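Local atomic coordinates of NADP-dependent 2-hydroxyacid dehydrogenase (Rhizobium etli, PDB entry 4XCV), a protein that binds NADPH and probably catalyses the NADPH-dependent reduction of 2-oxoacids to D-2-hydroxyacids. Residues 48-54 with 67-73; 200-204 with 235-239; 244-249 with 271-276. One frame throughout, in Å; residues are numbered along the deposited sequence.

Interaction 1 (48-54 with 67-73); sequences TEYALLW and LKVIFSG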
loop_
_atom_site.group_PDB
_atom_site.type_symbol
_atom_site.label_atom_id
_atom_site.label_comp_id
_atom_site.label_asym_id
_atom_site.label_seq_id
_atom_site.Cartn_x
_atom_site.Cartn_y
_atom_site.Cartn_z
ATOM N N THR A 48 24.299 -27.415 -29.651
ATOM C CA THR A 48 23.528 -26.550 -28.782
ATOM C C THR A 48 24.346 -25.378 -28.274
ATOM O O THR A 48 25.419 -25.581 -27.754
ATOM C CB THR A 48 22.981 -27.388 -27.612
ATOM O OG1 THR A 48 22.341 -28.554 -28.148
ATOM C CG2 THR A 48 22.019 -26.528 -26.759
ATOM N N GLU A 49 23.802 -24.176 -28.448
ATOM C CA GLU A 49 24.436 -22.900 -28.060
ATOM C C GLU A 49 23.912 -22.364 -26.756
ATOM O O GLU A 49 24.660 -21.709 -26.015
ATOM C CB GLU A 49 24.158 -21.817 -29.126
ATOM C CG GLU A 49 24.596 -22.180 -30.502
ATOM C CD GLU A 49 24.311 -21.076 -31.453
ATOM O OE1 GLU A 49 23.150 -20.807 -31.799
ATOM O OE2 GLU A 49 25.304 -20.413 -31.800
ATOM N N TYR A 50 22.610 -22.509 -26.515
ATOM C CA TYR A 50 21.968 -21.857 -25.372
ATOM C C TYR A 50 21.218 -22.896 -24.574
ATOM O O TYR A 50 20.524 -23.761 -25.159
ATOM C CB TYR A 50 20.993 -20.779 -25.849
ATOM C CG TYR A 50 21.567 -19.848 -26.882
ATOM C CD1 TYR A 50 22.674 -19.053 -26.591
ATOM C CD2 TYR A 50 21.021 -19.760 -28.135
ATOM C CE1 TYR A 50 23.205 -18.195 -27.539
ATOM C CE2 TYR A 50 21.532 -18.893 -29.083
ATOM C CZ TYR A 50 22.636 -18.123 -28.799
ATOM O OH TYR A 50 23.146 -17.241 -29.738
ATOM N N ALA A 51 21.300 -22.806 -23.246
ATOM C CA ALA A 51 20.568 -23.697 -22.353
ATOM C C ALA A 51 19.820 -22.859 -21.336
ATOM O O ALA A 51 20.427 -21.995 -20.671
ATOM C CB ALA A 51 21.490 -24.650 -21.663
ATOM N N LEU A 52 18.552 -23.166 -21.145
ATOM C CA LEU A 52 17.657 -22.574 -20.147
ATOM C C LEU A 52 17.450 -23.642 -19.084
ATOM O O LEU A 52 16.866 -24.706 -19.367
ATOM C CB LEU A 52 16.345 -22.182 -20.819
ATOM C CG LEU A 52 15.224 -21.710 -19.927
ATOM C CD1 LEU A 52 15.656 -20.564 -19.024
ATOM C CD2 LEU A 52 14.031 -21.350 -20.786
ATOM N N LEU A 53 17.955 -23.376 -17.872
ATOM C CA LEU A 53 18.106 -24.374 -16.838
ATOM C C LEU A 53 17.502 -23.948 -15.514
ATOM O O LEU A 53 17.685 -22.810 -15.045
ATOM C CB LEU A 53 19.622 -24.621 -16.660
ATOM C CG LEU A 53 20.438 -25.034 -17.906
ATOM C CD1 LEU A 53 21.886 -25.323 -17.498
ATOM C CD2 LEU A 53 19.844 -26.236 -18.599
ATOM N N TRP A 54 16.786 -24.867 -14.891
ATOM C CA TRP A 54 16.322 -24.684 -13.517
ATOM C C TRP A 54 16.422 -26.042 -12.859
ATOM O O TRP A 54 15.702 -26.990 -13.230
ATOM C CB TRP A 54 14.909 -24.103 -13.418
ATOM C CG TRP A 54 14.586 -23.604 -12.017
ATOM C CD1 TRP A 54 15.089 -22.470 -11.417
ATOM C CD2 TRP A 54 13.704 -24.202 -11.048
ATOM N NE1 TRP A 54 14.574 -22.331 -10.162
ATOM C CE2 TRP A 54 13.732 -23.379 -9.895
ATOM C CE3 TRP A 54 12.898 -25.347 -11.037
ATOM C CZ2 TRP A 54 12.969 -23.657 -8.755
ATOM C CZ3 TRP A 54 12.136 -25.625 -9.890
ATOM C CH2 TRP A 54 12.183 -24.784 -8.767
ATOM N N LEU A 67 28.080 -25.192 -25.269
ATOM C CA LEU A 67 27.211 -24.075 -24.864
ATOM C C LEU A 67 27.987 -22.762 -24.850
ATOM O O LEU A 67 29.137 -22.695 -24.418
ATOM C CB LEU A 67 26.593 -24.300 -23.466
ATOM C CG LEU A 67 25.645 -25.471 -23.348
ATOM C CD1 LEU A 67 25.289 -25.690 -21.880
ATOM C CD2 LEU A 67 24.406 -25.275 -24.217
ATOM N N LYS A 68 27.304 -21.709 -25.308
ATOM C CA LYS A 68 27.782 -20.322 -25.261
ATOM C C LYS A 68 27.191 -19.525 -24.098
ATOM O O LYS A 68 27.867 -18.618 -23.605
ATOM C CB LYS A 68 27.459 -19.633 -26.584
ATOM C CG LYS A 68 28.086 -20.328 -27.783
ATOM C CD LYS A 68 27.850 -19.505 -29.027
ATOM C CE LYS A 68 28.633 -19.982 -30.235
ATOM N NZ LYS A 68 27.919 -21.088 -30.895
ATOM N N VAL A 69 25.932 -19.781 -23.724
ATOM C CA VAL A 69 25.259 -19.006 -22.692
ATOM C C VAL A 69 24.349 -19.950 -21.938
ATOM O O VAL A 69 23.656 -20.778 -22.544
ATOM C CB VAL A 69 24.406 -17.830 -23.248
ATOM C CG1 VAL A 69 23.922 -16.971 -22.072
ATOM C CG2 VAL A 69 25.193 -17.001 -24.266
ATOM N N ILE A 70 24.328 -19.791 -20.617
ATOM C CA ILE A 70 23.330 -20.412 -19.762
ATOM C C ILE A 70 22.329 -19.357 -19.266
ATOM O O ILE A 70 22.747 -18.296 -18.769
ATOM C CB ILE A 70 23.987 -21.111 -18.541
ATOM C CG1 ILE A 70 24.788 -22.322 -19.013
ATOM C CG2 ILE A 70 22.978 -21.494 -17.476
ATOM C CD1 ILE A 70 25.810 -22.769 -18.015
ATOM N N PHE A 71 21.043 -19.680 -19.378
ATOM C CA PHE A 71 19.978 -18.860 -18.863
ATOM C C PHE A 71 19.357 -19.534 -17.682
ATOM O O PHE A 71 18.898 -20.677 -17.761
ATOM C CB PHE A 71 18.929 -18.582 -19.938
ATOM C CG PHE A 71 19.454 -17.795 -21.100
ATOM C CD1 PHE A 71 19.448 -16.416 -21.026
ATOM C CD2 PHE A 71 19.980 -18.396 -22.221
ATOM C CE1 PHE A 71 19.935 -15.646 -22.066
ATOM C CE2 PHE A 71 20.460 -17.637 -23.285
ATOM C CZ PHE A 71 20.424 -16.254 -23.206
ATOM N N SER A 72 19.355 -18.847 -16.540
ATOM C CA SER A 72 18.600 -19.331 -15.396
ATOM C C SER A 72 17.109 -19.274 -15.670
ATOM O O SER A 72 16.595 -18.316 -16.241
ATOM C CB SER A 72 18.926 -18.476 -14.159
ATOM O OG SER A 72 18.225 -19.032 -13.056
ATOM N N GLY A 73 16.391 -20.313 -15.253
ATOM C CA GLY A 73 14.949 -20.314 -15.307
ATOM C C GLY A 73 14.266 -19.580 -14.198
ATOM O O GLY A 73 13.039 -19.448 -14.170
HETATM O O HOH W 1 27.529 -24.253 -29.794
#
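Ala51 donates through N to Val69 O and accepts from Phe71 N at its own O, the bracketing of alternate residues that marks strands 50-54 and 69-72 as a parallel pair; the second of these bonds is 2.7 Å long and practically straight, 179° at the hydrogen. Leu53 repeats the pattern, its N on Phe71 O at 2.9 Å and its O receiving Gly73 N at 2.8 Å. At the start of the pair Glu49 O is gripped twice, by Lys68 N at 2.7 Å and by the longer bond from Val69 N. Between these bonds CA-H groups also point at carbonyls, as Leu52 CA does to Phe71 O.

The salt bridge between the two segments lies at this same end. The side chains of Glu49 and Lys68 run side by side, and in the conformer described the lysine bends at its last torsion (chi4 83°) to bring NZ to 2.8 Å from Glu49 OE2, on the anti lone pair. The other oxygen, OE1, forms a second salt bridge with Arg5.

Apolar contacts divide between the two sheet faces. On one, Val69 CB meets the edge of the Tyr50 ring at CD1, 4.0 Å away, while Leu52 CD1 rests 3.9 Å from Phe71 CB. On the other, both methyls of Leu67 touch Ala51 CB, and Leu53 CD1 meets Ile70 CG2.

Together with helix 60-63 the strands form a beta-alpha-beta unit inside a five-stranded parallel sheet, flanked by strands 8-12 and 91-92. Helix 292-305 covers the Tyr50, Leu52 and Phe71 face, where Tyr50 OH bonds Glu305; helix 60-63 covers Leu53, Leu67 and Ile70.

Interaction 2 (200-204 with 235-239); sequences LLPLT and RGKSQ. With NDP (NADPH dihydro-nicotinamide-adenine-dinucleotide phosphate), chain B.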
loop_
_atom_site.group_PDB
_atom_site.type_symbol
_atom_site.label_atom_id
_atom_site.label_comp_id
_atom_site.label_asym_id
_atom_site.label_seq_id
_atom_site.Cartn_x
_atom_site.Cartn_y
_atom_site.Cartn_z
ATOM N N LEU A 200 15.473 -7.954 0.510
ATOM C CA LEU A 200 15.457 -8.195 -0.931
ATOM C C LEU A 200 16.858 -8.601 -1.382
ATOM O O LEU A 200 17.417 -8.077 -2.358
ATOM C CB LEU A 200 14.954 -6.974 -1.707
ATOM C CG LEU A 200 13.466 -6.671 -1.528
ATOM C CD1 LEU A 200 13.116 -5.318 -2.063
ATOM C CD2 LEU A 200 12.586 -7.743 -2.163
ATOM N N LEU A 201 17.414 -9.571 -0.647
ATOM C CA LEU A 201 18.769 -10.091 -0.928
ATOM C C LEU A 201 18.704 -11.413 -1.715
ATOM O O LEU A 201 17.784 -12.206 -1.494
ATOM C CB LEU A 201 19.525 -10.367 0.384
ATOM C CG LEU A 201 19.858 -9.140 1.251
ATOM C CD1 LEU A 201 20.434 -9.636 2.597
ATOM C CD2 LEU A 201 20.800 -8.213 0.553
ATOM N N PRO A 202 19.691 -11.680 -2.571
ATOM C CA PRO A 202 19.859 -13.042 -3.106
ATOM C C PRO A 202 20.345 -13.995 -2.050
ATOM O O PRO A 202 20.841 -13.556 -0.977
ATOM C CB PRO A 202 20.945 -12.864 -4.185
ATOM C CG PRO A 202 21.683 -11.645 -3.801
ATOM C CD PRO A 202 20.844 -10.817 -2.855
ATOM N N LEU A 203 20.213 -15.297 -2.297
ATOM C CA LEU A 203 20.785 -16.338 -1.436
ATOM C C LEU A 203 22.187 -16.662 -1.912
ATOM O O LEU A 203 22.392 -17.105 -3.054
ATOM C CB LEU A 203 19.952 -17.616 -1.492
ATOM C CG LEU A 203 20.441 -18.692 -0.502
ATOM C CD1 LEU A 203 20.263 -18.272 0.931
ATOM C CD2 LEU A 203 19.695 -20.017 -0.714
ATOM N N THR A 204 23.143 -16.411 -1.032
ATOM C CA THR A 204 24.541 -16.776 -1.215
ATOM C C THR A 204 24.994 -17.384 0.095
ATOM O O THR A 204 24.314 -17.268 1.114
ATOM C CB THR A 204 25.413 -15.556 -1.536
ATOM O OG1 THR A 204 25.420 -14.684 -0.402
ATOM C CG2 THR A 204 24.844 -14.767 -2.686
ATOM N N ARG A 235 14.948 -14.639 -0.267
ATOM C CA ARG A 235 15.000 -16.084 -0.216
ATOM C C ARG A 235 14.778 -16.556 1.209
ATOM O O ARG A 235 15.284 -15.982 2.169
ATOM C CB ARG A 235 16.360 -16.573 -0.747
ATOM C CG ARG A 235 16.594 -16.302 -2.238
ATOM C CD ARG A 235 15.803 -17.205 -3.162
ATOM N NE ARG A 235 16.174 -18.590 -2.930
ATOM C CZ ARG A 235 17.185 -19.226 -3.509
ATOM N NH1 ARG A 235 17.944 -18.648 -4.439
ATOM N NH2 ARG A 235 17.419 -20.488 -3.161
ATOM N N GLY A 236 14.026 -17.650 1.329
ATOM C CA GLY A 236 13.666 -18.181 2.610
ATOM C C GLY A 236 14.857 -18.703 3.422
ATOM O O GLY A 236 14.894 -18.575 4.648
ATOM N N LYS A 237 15.851 -19.268 2.750
ATOM C CA LYS A 237 17.021 -19.802 3.462
ATOM C C LYS A 237 17.910 -18.684 4.026
ATOM O O LYS A 237 18.818 -19.001 4.793
ATOM C CB LYS A 237 17.805 -20.791 2.635
ATOM C CG LYS A 237 17.058 -22.090 2.446
ATOM C CD LYS A 237 17.766 -23.038 1.493
ATOM C CE LYS A 237 16.965 -24.340 1.330
ATOM N NZ LYS A 237 15.682 -24.098 0.586
ATOM N N SER A 238 17.606 -17.419 3.743
ATOM C CA SER A 238 18.283 -16.317 4.391
ATOM C C SER A 238 17.820 -16.113 5.833
ATOM O O SER A 238 18.483 -15.381 6.566
ATOM C CB SER A 238 18.131 -15.016 3.618
ATOM O OG SER A 238 18.846 -15.124 2.392
ATOM N N GLN A 239 16.676 -16.659 6.217
ATOM C CA GLN A 239 16.136 -16.441 7.573
ATOM C C GLN A 239 16.176 -17.709 8.407
ATOM O O GLN A 239 16.184 -18.833 7.906
ATOM C CB GLN A 239 14.718 -15.875 7.536
ATOM C CG GLN A 239 13.686 -16.882 7.127
ATOM C CD GLN A 239 12.462 -16.320 6.416
ATOM O OE1 GLN A 239 12.482 -15.177 5.951
ATOM N NE2 GLN A 239 11.433 -17.136 6.263
HETATM P PA NDP B . 20.106 -7.900 -7.675
HETATM O O1A NDP B . 19.735 -6.862 -8.688
HETATM O O2A NDP B . 21.209 -8.898 -7.966
HETATM O O5B NDP B . 20.444 -7.118 -6.321
HETATM C C5B NDP B . 20.977 -7.847 -5.211
HETATM C C4B NDP B . 21.269 -6.844 -4.120
HETATM O O4B NDP B . 21.676 -7.567 -2.962
HETATM C C3B NDP B . 22.382 -5.896 -4.497
HETATM O O3B NDP B . 22.114 -4.579 -3.974
HETATM C C2B NDP B . 23.549 -6.530 -3.789
HETATM O O2B NDP B . 24.622 -5.619 -3.426
HETATM C C1B NDP B . 22.884 -7.034 -2.510
HETATM N N9A NDP B . 23.664 -8.062 -1.818
HETATM C C8A NDP B . 24.003 -9.260 -2.336
HETATM N N7A NDP B . 24.817 -9.912 -1.450
HETATM C C5A NDP B . 25.000 -9.060 -0.396
HETATM C C6A NDP B . 25.770 -9.118 0.766
HETATM N N6A NDP B . 26.473 -10.206 1.082
HETATM N N1A NDP B . 25.743 -8.064 1.590
HETATM C C2A NDP B . 25.007 -6.970 1.295
HETATM N N3A NDP B . 24.252 -6.835 0.191
HETATM C C4A NDP B . 24.277 -7.912 -0.623
HETATM O O3 NDP B . 18.812 -8.765 -7.271
HETATM P PN NDP B . 17.254 -8.384 -7.381
HETATM O O1N NDP B . 17.072 -7.078 -6.683
HETATM O O2N NDP B . 16.792 -8.452 -8.758
HETATM O O5D NDP B . 16.601 -9.590 -6.601
HETATM C C5D NDP B . 16.980 -9.879 -5.248
HETATM C C4D NDP B . 16.504 -11.305 -4.945
HETATM O O4D NDP B . 15.087 -11.338 -4.846
HETATM C C3D NDP B . 16.806 -12.330 -6.004
HETATM O O3D NDP B . 18.145 -12.840 -5.877
HETATM C C2D NDP B . 15.751 -13.402 -5.785
HETATM O O2D NDP B . 16.292 -14.445 -4.939
HETATM C C1D NDP B . 14.675 -12.702 -5.006
HETATM N N1N NDP B . 13.353 -12.660 -5.637
HETATM C C2N NDP B . 12.242 -13.079 -4.951
HETATM C C3N NDP B . 11.027 -13.146 -5.543
HETATM C C7N NDP B . 9.837 -13.542 -4.836
HETATM O O7N NDP B . 8.867 -13.921 -5.535
HETATM N N7N NDP B . 9.715 -13.495 -3.521
HETATM C C4N NDP B . 10.860 -12.687 -6.939
HETATM C C5N NDP B . 12.096 -12.232 -7.547
HETATM C C6N NDP B . 13.275 -12.240 -6.965
HETATM P P2B NDP B . 25.391 -4.784 -4.584
HETATM O O1X NDP B . 26.569 -4.175 -3.897
HETATM O O2X NDP B . 25.765 -5.805 -5.646
HETATM O O3X NDP B . 24.420 -3.823 -5.137
HETATM O O HOH W 2 17.305 -13.357 0.883
HETATM O O HOH W 3 18.785 -15.850 -4.797
#
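The NADPH pocket of the Rossmann-type dinucleotide-binding domain is lined here by two loops, which meet through Leu203 and Arg235: loop 200-204 follows strand 196-199, and loop 235-239 follows strand 229-232. Both strands belong to the seven-stranded parallel sheet, and Leu200, Leu201, Pro202 and Arg235 are pocket residues. The two side chains cross at about a right angle: Leu203 CB lies over one face of the Arg235 guanidinium, offset toward the rim, and CD2 comes to 3.4 Å from Arg235 NH2. In the conformer described, bends at chi2 (-74°) and chi3 (-61°) fold the arginine chain back beside Leu203, with Arg235 CG 3.7 Å from Leu203 CB. The other leucine methyl, CD1, turns to the short 3-10 segment 236-238, where it touches Lys237 CB and Ser238 OG. That hydroxyl also bonds Thr207, while Lys237 NZ leads off to Glu262.

Direct polar bonds between the loops are replaced by water. One water donates to Leu201 O at 2.7 Å and to Ser238 OG, and accepts from Arg235 N, tying three backbone or hydroxyl groups together.

The cofactor lies against both loops. Pro202 packs its CG and CD on the adenosine end, with CG 3.6 Å from NDP C8A, and its CB near O3D of the nicotinamide ribose. Leu201 CD2 reaches the adenine and its ribose. On the other loop, Arg235 CG and CD both approach NDP O2D. A second water connects protein and cofactor: it accepts from Leu203 N and from Arg235 NH1, each at 2.9 Å, and is hydrogen-bonded to the ribose hydroxyl O2D, also at 2.9 Å.

Interaction 3 (244-249 with 271-276); sequences IVSAVR and PLWELE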
loop_
_atom_site.group_PDB
_atom_site.type_symbol
_atom_site.label_atom_id
_atom_site.label_comp_id
_atom_site.label_asym_id
_atom_site.label_seq_id
_atom_site.Cartn_x
_atom_site.Cartn_y
_atom_site.Cartn_z
ATOM N N ILE A 244 12.540 -16.061 14.206
ATOM C CA ILE A 244 11.416 -15.144 13.968
ATOM C C ILE A 244 10.320 -15.440 15.001
ATOM O O ILE A 244 9.804 -14.555 15.631
ATOM C CB ILE A 244 10.855 -15.253 12.544
ATOM C CG1 ILE A 244 11.924 -14.951 11.492
ATOM C CG2 ILE A 244 9.626 -14.363 12.429
ATOM C CD1 ILE A 244 11.491 -15.338 10.117
ATOM N N VAL A 245 9.963 -16.716 15.161
ATOM C CA VAL A 245 8.935 -17.097 16.102
ATOM C C VAL A 245 9.294 -16.608 17.524
ATOM O O VAL A 245 8.478 -16.002 18.203
ATOM C CB VAL A 245 8.712 -18.620 16.100
ATOM C CG1 VAL A 245 7.695 -19.055 17.152
ATOM C CG2 VAL A 245 8.250 -19.100 14.728
ATOM N N SER A 246 10.500 -16.900 17.990
ATOM C CA SER A 246 10.904 -16.478 19.323
ATOM C C SER A 246 10.893 -14.972 19.478
ATOM O O SER A 246 10.486 -14.464 20.510
ATOM C CB SER A 246 12.283 -17.057 19.653
ATOM O OG SER A 246 12.214 -18.484 19.787
ATOM N N ALA A 247 11.371 -14.276 18.444
ATOM C CA ALA A 247 11.456 -12.801 18.507
ATOM C C ALA A 247 10.068 -12.180 18.584
ATOM O O ALA A 247 9.863 -11.190 19.332
ATOM C CB ALA A 247 12.244 -12.259 17.329
ATOM N N VAL A 248 9.096 -12.723 17.841
ATOM C CA VAL A 248 7.735 -12.193 17.939
ATOM C C VAL A 248 7.126 -12.513 19.293
ATOM O O VAL A 248 6.522 -11.666 19.923
ATOM C CB VAL A 248 6.830 -12.702 16.800
ATOM C CG1 VAL A 248 5.394 -12.285 17.024
ATOM C CG2 VAL A 248 7.317 -12.157 15.476
ATOM N N ARG A 249 7.306 -13.729 19.784
ATOM C CA ARG A 249 6.726 -14.085 21.064
ATOM C C ARG A 249 7.324 -13.268 22.190
ATOM O O ARG A 249 6.617 -12.938 23.167
ATOM C CB ARG A 249 6.966 -15.559 21.339
ATOM C CG ARG A 249 6.147 -16.464 20.467
ATOM C CD ARG A 249 6.581 -17.901 20.674
ATOM N NE ARG A 249 6.580 -18.324 22.064
ATOM C CZ ARG A 249 5.533 -18.827 22.728
ATOM N NH1 ARG A 249 4.340 -18.905 22.159
ATOM N NH2 ARG A 249 5.681 -19.215 23.979
ATOM N N PRO A 271 4.639 -22.516 13.471
ATOM C CA PRO A 271 3.993 -21.529 14.341
ATOM C C PRO A 271 3.714 -20.212 13.634
ATOM O O PRO A 271 2.926 -19.382 14.126
ATOM C CB PRO A 271 5.029 -21.323 15.473
ATOM C CG PRO A 271 5.867 -22.547 15.472
ATOM C CD PRO A 271 5.939 -22.960 14.006
ATOM N N LEU A 272 4.383 -19.979 12.509
ATOM C CA LEU A 272 4.204 -18.691 11.819
ATOM C C LEU A 272 2.769 -18.423 11.401
ATOM O O LEU A 272 2.339 -17.255 11.368
ATOM C CB LEU A 272 5.132 -18.618 10.605
ATOM C CG LEU A 272 6.638 -18.593 10.874
ATOM C CD1 LEU A 272 7.406 -18.769 9.587
ATOM C CD2 LEU A 272 7.027 -17.313 11.609
ATOM N N TRP A 273 2.050 -19.458 10.959
ATOM C CA TRP A 273 0.719 -19.240 10.460
ATOM C C TRP A 273 -0.199 -18.469 11.379
ATOM O O TRP A 273 -0.968 -17.625 10.926
ATOM C CB TRP A 273 0.042 -20.560 10.114
ATOM C CG TRP A 273 0.668 -21.408 9.053
ATOM C CD1 TRP A 273 1.431 -22.534 9.241
ATOM C CD2 TRP A 273 0.487 -21.298 7.655
ATOM N NE1 TRP A 273 1.759 -23.087 8.056
ATOM C CE2 TRP A 273 1.203 -22.338 7.051
ATOM C CE3 TRP A 273 -0.184 -20.386 6.838
ATOM C CZ2 TRP A 273 1.228 -22.524 5.668
ATOM C CZ3 TRP A 273 -0.139 -20.564 5.473
ATOM C CH2 TRP A 273 0.569 -21.620 4.909
ATOM N N GLU A 274 -0.138 -18.739 12.682
ATOM C CA GLU A 274 -1.080 -18.176 13.622
ATOM C C GLU A 274 -0.437 -17.160 14.553
ATOM O O GLU A 274 -1.077 -16.720 15.495
ATOM C CB GLU A 274 -1.771 -19.300 14.404
ATOM C CG GLU A 274 -2.715 -20.138 13.539
ATOM C CD GLU A 274 -3.635 -21.023 14.354
ATOM O OE1 GLU A 274 -4.469 -20.508 15.120
ATOM O OE2 GLU A 274 -3.565 -22.255 14.227
ATOM N N LEU A 275 0.795 -16.768 14.303
ATOM C CA LEU A 275 1.496 -15.797 15.139
ATOM C C LEU A 275 0.886 -14.406 14.956
ATOM O O LEU A 275 0.646 -14.000 13.840
ATOM C CB LEU A 275 2.937 -15.807 14.670
ATOM C CG LEU A 275 4.070 -15.336 15.536
ATOM C CD1 LEU A 275 4.049 -15.932 16.927
ATOM C CD2 LEU A 275 5.286 -15.803 14.767
ATOM N N GLU A 276 0.653 -13.684 16.045
ATOM C CA GLU A 276 0.032 -12.379 15.972
ATOM C C GLU A 276 0.932 -11.429 15.179
ATOM O O GLU A 276 2.151 -11.380 15.355
ATOM C CB GLU A 276 -0.203 -11.822 17.387
ATOM C CG GLU A 276 -1.177 -12.669 18.196
ATOM C CD GLU A 276 -0.482 -13.691 19.084
ATOM O OE1 GLU A 276 0.575 -14.274 18.689
ATOM O OE2 GLU A 276 -1.030 -13.939 20.212
#
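Val248 and Leu275 reach toward each other tip to tip, and their closest pair, Val248 CG1 to Leu275 CG at 3.6 Å, is the tightest approach between helix 244-249 and segment 271-276. In the conformer described, chi1 (-158°) carries Leu275 CG to the helix and chi2 (49°) sets the two methyls along it: CD2 lies against Val248 CB and over Val245 CA, 4.1 Å away, whereas CD1 lies by Val248 CG1 and Arg249 CG. Arg249 crosses Leu275 at about a right angle and meets it through CG. Val248 CG1 also faces the backbone, 3.8 Å from Glu276 O.

One turn earlier, Val245 divides its methyls between two partners. CG1, anti to its backbone N at chi1 176°, meets Pro271 CB at 3.9 Å, the two side chains being nearly perpendicular. CG2 approaches Leu272 CD2 at a slant, 3.8 Å away, and remains close to Pro271 CB as well. The same Leu272 CD2 also touches Ile244 CG2 at 4.0 Å, there with the side chains crossing near a right angle. The contact is wholly apolar between side chains; residues 244, 245, 248 and 249 follow the spacing of one helix face, whose turns are closed by the bonds Val248 N to Ile244 O and Arg249 N to Val245 O.

In the fold, helix 241-250 packs on the nucleotide-binding sheet, where Ile244 and Leu272 both touch Leu258 of strand 255-258, and Leu272 also touches Ile280 of strand 278-280. Phe216 of helix 213-216 borders Ile244, while beyond the turn Glu274 forms a salt bridge with Arg128 of the second subunit.

Interaction 1 belongs to a five-stranded sheet, while interactions 2 and 3 lie in the loops and helix around the seven-stranded one; the centres of 1 and 3 are 41 Å apart, on opposite sides of the chain's centre. Chemistry follows place. The strand pairing of interaction 1 is buried and rests on direct backbone bonds, with a salt bridge at one end. Interaction 2, also buried, its centre about 7 Å from the chain's centre, relies on leucine-arginine packing and two waters beside the cofactor. Interaction 3 is partly exposed and purely apolar, near the second subunit. Interactions 2 and 3 adjoin where Gln239 CD packs on Ile244 CD1 at 4.0 Å, as loop 235-239 leads into helix 241-250.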